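Local coordinates for peptide-binding protein (Photobacterium damsela subsp. piscicida, PDB 6SQX) that is a secreted NlpC/P60 endopeptidase that cleaves the peptidoglycan of potentially competing bacteria, at residues H36-K41 / I378-L383; Q150-P155 / K196-I201; Y345-A350 / T391-I396. All blocks are in the same frame, centred on the assembly; numbering follows the deposited sequence.

Interaction 1 of 3, residues H36-K41 / I378-L383. With EDO (1,2-ethanediol), chain G; EDO (1,2-ethanediol), chain O.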
loop_
_atom_site.group_PDB
_atom_site.type_symbol
_atom_site.label_atom_id
_atom_site.label_comp_id
_atom_site.label_asym_id
_atom_site.label_seq_id
_atom_site.Cartn_x
_atom_site.Cartn_y
_atom_site.Cartn_z
ATOM N N HIS A 36 9.917 22.026 -2.650
ATOM C CA HIS A 36 9.313 23.195 -3.293
ATOM C C HIS A 36 8.046 23.642 -2.569
ATOM O O HIS A 36 7.602 24.793 -2.729
ATOM C CB HIS A 36 9.002 22.846 -4.754
ATOM C CG HIS A 36 8.618 24.010 -5.604
ATOM N ND1 HIS A 36 9.540 24.906 -6.099
ATOM C CD2 HIS A 36 7.416 24.397 -6.092
ATOM C CE1 HIS A 36 8.917 25.808 -6.843
ATOM N NE2 HIS A 36 7.628 25.522 -6.853
ATOM N N TYR A 37 7.482 22.759 -1.748
ATOM C CA TYR A 37 6.217 22.991 -1.066
ATOM C C TYR A 37 6.411 23.106 0.435
ATOM O O TYR A 37 5.441 22.976 1.192
ATOM C CB TYR A 37 5.219 21.879 -1.412
ATOM C CG TYR A 37 5.222 21.627 -2.908
ATOM C CD1 TYR A 37 4.584 22.516 -3.771
ATOM C CD2 TYR A 37 5.947 20.569 -3.470
ATOM C CE1 TYR A 37 4.627 22.346 -5.151
ATOM C CE2 TYR A 37 6.006 20.391 -4.873
ATOM C CZ TYR A 37 5.334 21.292 -5.697
ATOM O OH TYR A 37 5.350 21.150 -7.059
ATOM N N ILE A 38 7.633 23.360 0.894
ATOM C CA ILE A 38 7.919 23.514 2.321
ATOM C C ILE A 38 8.558 24.876 2.530
ATOM O O ILE A 38 9.567 25.199 1.885
ATOM C CB ILE A 38 8.818 22.391 2.853
ATOM C CG1 ILE A 38 8.088 21.041 2.702
ATOM C CG2 ILE A 38 9.214 22.678 4.313
ATOM C CD1 ILE A 38 8.952 19.839 2.914
ATOM N N SER A 39 7.971 25.682 3.419
ATOM C CA SER A 39 8.524 27.006 3.664
ATOM C C SER A 39 9.866 26.882 4.370
ATOM O O SER A 39 10.150 25.888 5.043
ATOM C CB SER A 39 7.569 27.836 4.518
ATOM O OG SER A 39 7.346 27.196 5.751
ATOM N N HIS A 40 10.706 27.903 4.204
ATOM C CA HIS A 40 12.043 27.821 4.781
ATOM C C HIS A 40 11.979 27.726 6.300
ATOM O O HIS A 40 12.704 26.931 6.909
ATOM C CB HIS A 40 12.936 28.973 4.319
ATOM C CG HIS A 40 14.396 28.682 4.494
ATOM N ND1 HIS A 40 15.164 29.273 5.476
ATOM C CD2 HIS A 40 15.217 27.826 3.838
ATOM C CE1 HIS A 40 16.400 28.806 5.406
ATOM N NE2 HIS A 40 16.458 27.925 4.423
ATOM N N LYS A 41 11.061 28.466 6.920
ATOM C CA LYS A 41 10.954 28.435 8.373
ATOM C C LYS A 41 10.472 27.089 8.896
ATOM O O LYS A 41 10.723 26.774 10.061
ATOM C CB LYS A 41 10.043 29.558 8.867
ATOM C CG LYS A 41 8.576 29.382 8.519
ATOM C CD LYS A 41 7.744 30.513 9.113
ATOM C CE LYS A 41 6.254 30.280 8.894
ATOM N NZ LYS A 41 5.768 29.053 9.595
ATOM N N ILE A 378 -4.440 19.768 7.334
ATOM C CA ILE A 378 -3.033 19.858 7.710
ATOM C C ILE A 378 -2.178 19.277 6.593
ATOM O O ILE A 378 -2.238 18.062 6.344
ATOM C CB ILE A 378 -2.751 19.106 9.017
ATOM C CG1 ILE A 378 -3.627 19.654 10.149
ATOM C CG2 ILE A 378 -1.262 19.173 9.344
ATOM C CD1 ILE A 378 -3.274 19.106 11.538
ATOM N N PRO A 379 -1.374 20.088 5.907
ATOM C CA PRO A 379 -0.471 19.542 4.882
ATOM C C PRO A 379 0.410 18.456 5.471
ATOM O O PRO A 379 0.911 18.577 6.596
ATOM C CB PRO A 379 0.363 20.761 4.450
ATOM C CG PRO A 379 -0.569 21.945 4.705
ATOM C CD PRO A 379 -1.318 21.561 5.980
ATOM N N PHE A 380 0.559 17.378 4.707
ATOM C CA PHE A 380 1.348 16.199 5.042
ATOM C C PHE A 380 0.668 15.294 6.056
ATOM O O PHE A 380 1.233 14.225 6.373
ATOM C CB PHE A 380 2.789 16.508 5.492
ATOM C CG PHE A 380 3.604 17.228 4.438
ATOM C CD1 PHE A 380 4.342 16.522 3.478
ATOM C CD2 PHE A 380 3.637 18.608 4.397
ATOM C CE1 PHE A 380 5.079 17.189 2.500
ATOM C CE2 PHE A 380 4.374 19.280 3.426
ATOM C CZ PHE A 380 5.104 18.569 2.483
ATOM N N MET A 381 -0.535 15.652 6.550
ATOM C CA MET A 381 -1.214 14.868 7.572
ATOM C C MET A 381 -2.694 14.686 7.266
ATOM O O MET A 381 -3.460 14.363 8.184
ATOM C CB MET A 381 -1.006 15.507 8.966
ATOM C CG MET A 381 0.391 15.287 9.500
ATOM S SD MET A 381 0.715 13.539 9.898
ATOM C CE MET A 381 2.488 13.517 9.714
ATOM N N THR A 382 -3.126 14.914 6.032
ATOM C CA THR A 382 -4.529 14.765 5.657
ATOM C C THR A 382 -4.600 13.944 4.394
ATOM O O THR A 382 -3.877 14.233 3.444
ATOM C CB THR A 382 -5.136 16.139 5.360
ATOM O OG1 THR A 382 -4.903 17.012 6.475
ATOM C CG2 THR A 382 -6.648 16.022 5.111
ATOM N N LEU A 383 -5.459 12.940 4.360
ATOM C CA LEU A 383 -5.687 12.152 3.166
ATOM C C LEU A 383 -6.881 12.735 2.424
ATOM O O LEU A 383 -7.912 13.036 3.034
ATOM C CB LEU A 383 -6.005 10.704 3.551
ATOM C CG LEU A 383 -5.037 9.995 4.501
ATOM C CD1 LEU A 383 -5.417 8.543 4.722
ATOM C CD2 LEU A 383 -3.595 10.078 3.935
HETATM C C1 EDO G . 3.731 23.027 5.405
HETATM O O1 EDO G . 2.876 23.782 4.549
HETATM C C2 EDO G . 5.179 23.157 4.953
HETATM O O2 EDO G . 5.644 24.520 5.039
HETATM C C1 EDO O . 4.402 25.054 -8.860
HETATM O O1 EDO O . 4.551 25.839 -7.683
HETATM C C2 EDO O . 5.464 23.978 -8.893
HETATM O O2 EDO O . 5.770 23.784 -10.239
#
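Phe380 pushes its ring toward the loop residue Ile38, and this apolar touch carries most of a small contact of 89 Å². The meeting is at the far end of the ring: Phe380 CZ lies 3.9 Å from Ile38 CG1, with CD1 of the same isoleucine only slightly farther off. The two side chains cross at about a right angle, and the isoleucine methylene meets the ring obliquely. With CG1 anti to its own carbonyl carbon (chi1 -62°), the longer branch of Ile38 swings to the phenyl group. The backbone takes part as well, since Tyr37 O sits at the ring edge, near its plane, 4.4 Å from Phe380 CE2.

The reach of Phe380 comes from a type II beta turn running from Ile378 to Met381, just before strand 382-387 of the NlpC/P60 domain. Phe380 is the third residue of this turn and has a positive phi of 76°. Ile378 O is gripped twice, by Met381 N at 3.0 Å, closing the turn, and by Thr382 OG1 at 2.9 Å; the two donors arrive from opposite faces of the carbonyl plane. Met400 of strand 395-405 and Ile305 of helix 298-308 also pack on the Phe380 ring.

The Tyr37 ring heads off from the turn, and its hydroxyl is hydrogen-bonded to Thr31 O. Beside Ile38 and Phe380, a 1,2-ethanediol molecule, probably from the crystallisation liquor, takes a nearly straight hydrogen bond from Ser39 N to its O2 (3.1 Å, 171°) and touches Pro379 with its other end.

Interaction 2 of 3, residues Q150-P155 / K196-I201; sequences QVRSLP and KKWTLI
In the bacterial SH3 (SH3b1-type) domain, Pro155, in the turn that follows strand 149-152, rests the CA-CB side of its ring, and its carbonyl group, on one face of the indole of Trp198, the first residue of strand 198-203. No hydrogen bond joins the two segments directly. Pro155 CB makes a CH-pi contact with the five-membered ring of Trp198, 3.8 Å from its centroid and 26° off the normal, and comes within 3.5 Å of Trp198 CG. The proline carbonyl group extends over the same face, so that Pro155 C stands 3.6 Å above the plane of the ring system, over its centre. Trp198 CG is anti to the carbonyl carbon (chi1 -65°), and the indole is thereby directed at the opposing turn. One water links the pair at the polar rim, donating to Pro155 O at 3.1 Å and accepting a weak bond from Trp198 NE1.

Arg152 adds only its aliphatic part, CG lying 3.8 Å from Trp198 CZ3. Its chain bends at chi2 and chi3, and the guanidinium group is engaged elsewhere, in a salt bridge with Asp174 and a hydrogen bond to Gln177. The contact thus spans two sheets: strand 149-152 pairs with 177-181, while 198-203 runs between 186-192 and 206-211. Trp209 of the last of these strands packs on Pro155, as do Ile122 and Met126 of helix 118-126.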
loop_
_atom_site.group_PDB
_atom_site.type_symbol
_atom_site.label_atom_id
_atom_site.label_comp_id
_atom_site.label_asym_id
_atom_site.label_seq_id
_atom_site.Cartn_x
_atom_site.Cartn_y
_atom_site.Cartn_z
ATOM N N GLN A 150 4.764 -10.897 -3.059
ATOM C CA GLN A 150 3.516 -10.432 -3.657
ATOM C C GLN A 150 2.372 -11.294 -3.146
ATOM O O GLN A 150 2.314 -12.493 -3.448
ATOM C CB GLN A 150 3.598 -10.490 -5.187
ATOM C CG GLN A 150 4.640 -9.454 -5.693
ATOM C CD GLN A 150 4.663 -9.311 -7.151
ATOM O OE1 GLN A 150 3.788 -8.690 -7.739
ATOM N NE2 GLN A 150 5.665 -9.922 -7.780
ATOM N N VAL A 151 1.491 -10.688 -2.339
ATOM C CA VAL A 151 0.376 -11.423 -1.748
ATOM C C VAL A 151 -0.700 -11.545 -2.810
ATOM O O VAL A 151 -1.074 -10.551 -3.476
ATOM C CB VAL A 151 -0.158 -10.690 -0.508
ATOM C CG1 VAL A 151 -1.357 -11.509 0.104
ATOM C CG2 VAL A 151 0.964 -10.513 0.520
ATOM N N ARG A 152 -1.214 -12.759 -2.956
ATOM C CA ARG A 152 -2.134 -13.127 -4.027
ATOM C C ARG A 152 -3.477 -13.576 -3.434
ATOM O O ARG A 152 -3.516 -14.229 -2.384
ATOM C CB ARG A 152 -1.545 -14.333 -4.830
ATOM C CG ARG A 152 -0.058 -14.148 -5.305
ATOM C CD ARG A 152 0.078 -13.063 -6.395
ATOM N NE ARG A 152 -0.474 -13.559 -7.657
ATOM C CZ ARG A 152 -0.760 -12.809 -8.713
ATOM N NH1 ARG A 152 -0.556 -11.487 -8.630
ATOM N NH2 ARG A 152 -1.247 -13.373 -9.824
ATOM N N SER A 153 -4.577 -13.276 -4.128
ATOM C CA SER A 153 -5.865 -13.673 -3.565
ATOM C C SER A 153 -6.124 -15.167 -3.689
ATOM O O SER A 153 -6.977 -15.693 -2.961
ATOM C CB SER A 153 -6.978 -12.886 -4.224
ATOM O OG SER A 153 -7.151 -13.251 -5.576
ATOM N N LEU A 154 -5.471 -15.852 -4.621
ATOM C CA LEU A 154 -5.509 -17.290 -4.838
ATOM C C LEU A 154 -4.068 -17.746 -4.974
ATOM O O LEU A 154 -3.212 -16.952 -5.380
ATOM C CB LEU A 154 -6.222 -17.609 -6.159
ATOM C CG LEU A 154 -7.716 -17.285 -6.204
ATOM C CD1 LEU A 154 -8.238 -17.501 -7.622
ATOM C CD2 LEU A 154 -8.476 -18.170 -5.190
ATOM N N PRO A 155 -3.771 -19.001 -4.670
ATOM C CA PRO A 155 -2.354 -19.457 -4.720
ATOM C C PRO A 155 -1.903 -19.744 -6.143
ATOM O O PRO A 155 -1.823 -20.896 -6.596
ATOM C CB PRO A 155 -2.371 -20.721 -3.856
ATOM C CG PRO A 155 -3.799 -21.244 -3.988
ATOM C CD PRO A 155 -4.649 -19.982 -4.003
ATOM N N LYS A 196 2.144 -27.727 -1.216
ATOM C CA LYS A 196 3.020 -27.091 -0.243
ATOM C C LYS A 196 3.729 -25.864 -0.780
ATOM O O LYS A 196 4.502 -25.228 -0.029
ATOM C CB LYS A 196 4.039 -28.053 0.390
ATOM C CG LYS A 196 3.361 -29.254 1.045
ATOM C CD LYS A 196 4.342 -30.119 1.842
ATOM C CE LYS A 196 3.667 -31.413 2.299
ATOM N NZ LYS A 196 2.461 -31.120 3.137
ATOM N N LYS A 197 3.474 -25.469 -2.032
ATOM C CA LYS A 197 4.217 -24.349 -2.594
ATOM C C LYS A 197 3.703 -22.992 -2.141
ATOM O O LYS A 197 4.415 -22.003 -2.318
ATOM C CB LYS A 197 4.205 -24.432 -4.119
ATOM C CG LYS A 197 4.903 -25.674 -4.670
ATOM C CD LYS A 197 4.818 -25.712 -6.193
ATOM C CE LYS A 197 5.654 -26.835 -6.797
ATOM N NZ LYS A 197 5.675 -26.731 -8.289
ATOM N N TRP A 198 2.479 -22.914 -1.617
ATOM C CA TRP A 198 1.861 -21.653 -1.229
ATOM C C TRP A 198 1.339 -21.738 0.197
ATOM O O TRP A 198 0.859 -22.787 0.637
ATOM C CB TRP A 198 0.677 -21.339 -2.140
ATOM C CG TRP A 198 1.062 -21.102 -3.556
ATOM C CD1 TRP A 198 1.179 -22.050 -4.541
ATOM C CD2 TRP A 198 1.341 -19.832 -4.177
ATOM N NE1 TRP A 198 1.531 -21.448 -5.736
ATOM C CE2 TRP A 198 1.646 -20.094 -5.538
ATOM C CE3 TRP A 198 1.391 -18.509 -3.710
ATOM C CZ2 TRP A 198 1.966 -19.077 -6.435
ATOM C CZ3 TRP A 198 1.711 -17.493 -4.608
ATOM C CH2 TRP A 198 2.023 -17.787 -5.938
ATOM N N THR A 199 1.396 -20.611 0.914
ATOM C CA THR A 199 0.870 -20.516 2.268
ATOM C C THR A 199 -0.043 -19.308 2.360
ATOM O O THR A 199 0.302 -18.231 1.871
ATOM C CB THR A 199 2.013 -20.436 3.294
ATOM O OG1 THR A 199 2.763 -21.652 3.226
ATOM C CG2 THR A 199 1.463 -20.306 4.719
ATOM N N LEU A 200 -1.224 -19.500 2.954
ATOM C CA LEU A 200 -2.161 -18.423 3.218
ATOM C C LEU A 200 -1.741 -17.772 4.526
ATOM O O LEU A 200 -1.544 -18.468 5.528
ATOM C CB LEU A 200 -3.561 -19.027 3.392
ATOM C CG LEU A 200 -4.694 -18.012 3.700
ATOM C CD1 LEU A 200 -4.860 -16.860 2.654
ATOM C CD2 LEU A 200 -6.025 -18.738 3.953
ATOM N N ILE A 201 -1.518 -16.450 4.504
ATOM C CA ILE A 201 -1.003 -15.701 5.648
ATOM C C ILE A 201 -1.840 -14.450 5.869
ATOM O O ILE A 201 -2.628 -14.040 5.013
ATOM C CB ILE A 201 0.475 -15.289 5.426
ATOM C CG1 ILE A 201 0.620 -14.243 4.270
ATOM C CG2 ILE A 201 1.301 -16.536 5.119
ATOM C CD1 ILE A 201 1.960 -13.570 4.207
HETATM O O HOH W 1 0.135 -22.318 -8.469
#

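Interaction 3 of 3, residues Y345-A350 / T391-I396. With EDO (1,2-ethanediol), chain L; EDO (1,2-ethanediol), chain F.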
loop_
_atom_site.group_PDB
_atom_site.type_symbol
_atom_site.label_atom_id
_atom_site.label_comp_id
_atom_site.label_asym_id
_atom_site.label_seq_id
_atom_site.Cartn_x
_atom_site.Cartn_y
_atom_site.Cartn_z
ATOM N N TYR A 345 -10.487 1.934 3.600
ATOM C CA TYR A 345 -10.194 1.785 5.018
ATOM C C TYR A 345 -9.307 2.907 5.533
ATOM O O TYR A 345 -9.439 3.323 6.692
ATOM C CB TYR A 345 -9.625 0.394 5.304
ATOM C CG TYR A 345 -10.676 -0.675 5.112
ATOM C CD1 TYR A 345 -11.578 -0.965 6.132
ATOM C CD2 TYR A 345 -10.792 -1.372 3.909
ATOM C CE1 TYR A 345 -12.560 -1.930 5.948
ATOM C CE2 TYR A 345 -11.761 -2.340 3.716
ATOM C CZ TYR A 345 -12.648 -2.610 4.739
ATOM O OH TYR A 345 -13.617 -3.552 4.569
ATOM N N GLN A 346 -8.397 3.426 4.686
ATOM C CA GLN A 346 -7.627 4.604 5.093
ATOM C C GLN A 346 -8.552 5.787 5.326
ATOM O O GLN A 346 -8.494 6.444 6.384
ATOM C CB GLN A 346 -6.564 4.946 4.027
ATOM C CG GLN A 346 -5.478 3.870 3.931
ATOM C CD GLN A 346 -4.440 4.176 2.882
ATOM O OE1 GLN A 346 -4.640 5.039 2.034
ATOM N NE2 GLN A 346 -3.352 3.429 2.910
ATOM N N ALA A 347 -9.437 6.047 4.352
ATOM C CA ALA A 347 -10.305 7.219 4.436
ATOM C C ALA A 347 -11.220 7.154 5.650
ATOM O O ALA A 347 -11.486 8.176 6.279
ATOM C CB ALA A 347 -11.153 7.339 3.178
ATOM N N ASN A 348 -11.705 5.959 5.993
ATOM C CA ASN A 348 -12.690 5.816 7.053
ATOM C C ASN A 348 -12.101 5.490 8.419
ATOM O O ASN A 348 -12.743 5.784 9.437
ATOM C CB ASN A 348 -13.733 4.786 6.628
ATOM C CG ASN A 348 -14.689 5.355 5.615
ATOM O OD1 ASN A 348 -15.704 5.957 5.989
ATOM N ND2 ASN A 348 -14.398 5.167 4.330
ATOM N N TYR A 349 -10.912 4.891 8.489
ATOM C CA TYR A 349 -10.409 4.387 9.764
ATOM C C TYR A 349 -9.066 4.954 10.182
ATOM O O TYR A 349 -8.612 4.657 11.294
ATOM C CB TYR A 349 -10.342 2.846 9.781
ATOM C CG TYR A 349 -11.728 2.242 9.595
ATOM C CD1 TYR A 349 -12.634 2.167 10.660
ATOM C CD2 TYR A 349 -12.137 1.754 8.356
ATOM C CE1 TYR A 349 -13.894 1.659 10.460
ATOM C CE2 TYR A 349 -13.406 1.273 8.159
ATOM C CZ TYR A 349 -14.273 1.198 9.228
ATOM O OH TYR A 349 -15.540 0.690 9.035
ATOM N N ALA A 350 -8.409 5.739 9.331
ATOM C CA ALA A 350 -7.211 6.415 9.798
ATOM C C ALA A 350 -7.522 7.702 10.554
ATOM O O ALA A 350 -6.614 8.299 11.152
ATOM C CB ALA A 350 -6.264 6.700 8.620
ATOM N N THR A 391 -19.965 6.913 -0.694
ATOM C CA THR A 391 -19.154 6.168 0.261
ATOM C C THR A 391 -17.995 5.395 -0.360
ATOM O O THR A 391 -17.117 4.940 0.382
ATOM C CB THR A 391 -20.021 5.207 1.082
ATOM O OG1 THR A 391 -20.651 4.277 0.197
ATOM C CG2 THR A 391 -21.090 5.991 1.847
ATOM N N SER A 392 -17.949 5.219 -1.673
ATOM C CA SER A 392 -16.852 4.420 -2.205
ATOM C C SER A 392 -15.641 5.281 -2.539
ATOM O O SER A 392 -15.727 6.499 -2.720
ATOM C CB SER A 392 -17.294 3.630 -3.433
ATOM O OG SER A 392 -17.557 4.503 -4.507
ATOM N N THR A 393 -14.488 4.633 -2.572
ATOM C CA THR A 393 -13.281 5.331 -2.961
ATOM C C THR A 393 -12.555 4.547 -4.042
ATOM O O THR A 393 -12.470 3.319 -4.000
ATOM C CB THR A 393 -12.329 5.557 -1.748
ATOM O OG1 THR A 393 -12.036 4.301 -1.135
ATOM C CG2 THR A 393 -12.961 6.523 -0.707
ATOM N N SER A 394 -12.029 5.281 -5.017
ATOM C CA SER A 394 -11.201 4.696 -6.056
ATOM C C SER A 394 -9.882 5.427 -6.253
ATOM O O SER A 394 -9.105 5.032 -7.120
ATOM C CB SER A 394 -11.974 4.635 -7.371
ATOM O OG SER A 394 -12.502 5.895 -7.662
ATOM N N HIS A 395 -9.598 6.445 -5.457
ATOM C CA HIS A 395 -8.288 7.083 -5.471
ATOM C C HIS A 395 -8.062 7.753 -4.126
ATOM O O HIS A 395 -9.024 8.127 -3.438
ATOM C CB HIS A 395 -8.137 8.123 -6.594
ATOM C CG HIS A 395 -6.729 8.602 -6.746
ATOM N ND1 HIS A 395 -5.665 7.731 -6.894
ATOM C CD2 HIS A 395 -6.205 9.850 -6.695
ATOM C CE1 HIS A 395 -4.543 8.434 -6.970
ATOM N NE2 HIS A 395 -4.840 9.715 -6.845
ATOM N N ILE A 396 -6.789 7.885 -3.733
ATOM C CA ILE A 396 -6.470 8.586 -2.498
ATOM C C ILE A 396 -5.088 9.210 -2.670
ATOM O O ILE A 396 -4.240 8.679 -3.404
ATOM C CB ILE A 396 -6.588 7.622 -1.277
ATOM C CG1 ILE A 396 -6.524 8.381 0.050
ATOM C CG2 ILE A 396 -5.500 6.510 -1.341
ATOM C CD1 ILE A 396 -7.030 7.481 1.223
HETATM C C1 EDO L . -11.433 8.860 -8.961
HETATM O O1 EDO L . -11.252 7.502 -9.376
HETATM C C2 EDO L . -12.718 9.410 -9.570
HETATM O O2 EDO L . -13.835 8.628 -9.127
HETATM C C1 EDO F . -2.591 7.997 13.168
HETATM O O1 EDO F . -2.244 6.945 14.076
HETATM C C2 EDO F . -3.137 7.419 11.876
HETATM O O2 EDO F . -4.471 6.916 12.065
HETATM O O HOH W 2 -16.202 6.410 2.313
#
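The closest backbone approach, 8.0 Å between the CA atoms of Ala347 and Ile396, sets helix 343-349 against the start of strand 395-405. Both elements belong to the papain-like NlpC/P60 fold, in which helices pack on an antiparallel sheet. The strand enters through a classic beta bulge, with Ser394 and His395 both facing Phe386 on the neighbouring strand 382-387.

Ile396 gives the largest single share of the buried surface. CG1 stands anti to the backbone N (chi1 -169°) and CD1 follows in an extended line, carrying the methyl to the helix. There Ile396 CD1 lies 3.8 Å from Gln346 CB and touches Ala347 N more loosely. Ile396 CD1 is also 3.5 Å from Gln346 OE1, and Ile396 CG2 approaches that oxygen as well. Gln346 runs straight beyond CG, and its amide divides its roles: NE2 is hydrogen-bonded to the carbonyl oxygens of Pro340 and Ser325, whereas OE1 is buried against the isoleucine with no polar partner in the model. The two NE2 bonds hold the amide in place and leave its oxygen turned to an apolar neighbour.

Three residues before Ile396, Thr393 CG2 meets Ala347 CB at 4.4 Å, a loose methyl contact. The threonine hydroxyl serves the helix too, bonding to Ser343 OG, and Ser385 packs beside both Ala347 and Thr393. At the outer end of the contact the gap is bridged by solvent. A single water accepts a hydrogen bond from Asn348 ND2 at 3.0 Å and donates one to Thr391 O at 2.6 Å.

Interactions 1 and 3 belong to one structural unit: strands 382-387 and 395-405 are neighbours in the six-stranded antiparallel sheet of the NlpC/P60 domain. Their centres are 21 Å apart, yet they touch where Leu383 CD1 packs 3.8 Å from Gln346 CB and 4.0 Å from Ile396 CD1. Along the chain their segments alternate; interaction 1 joins the N-terminal loop to the domain, whereas both segments of interaction 3 lie within it. Interaction 2 lies wholly between the two segments of interaction 1 in sequence, within a separate SH3-type module. Its centre is 39 Å from that of interaction 1, across the chain's centre, and 26 Å from that of interaction 3.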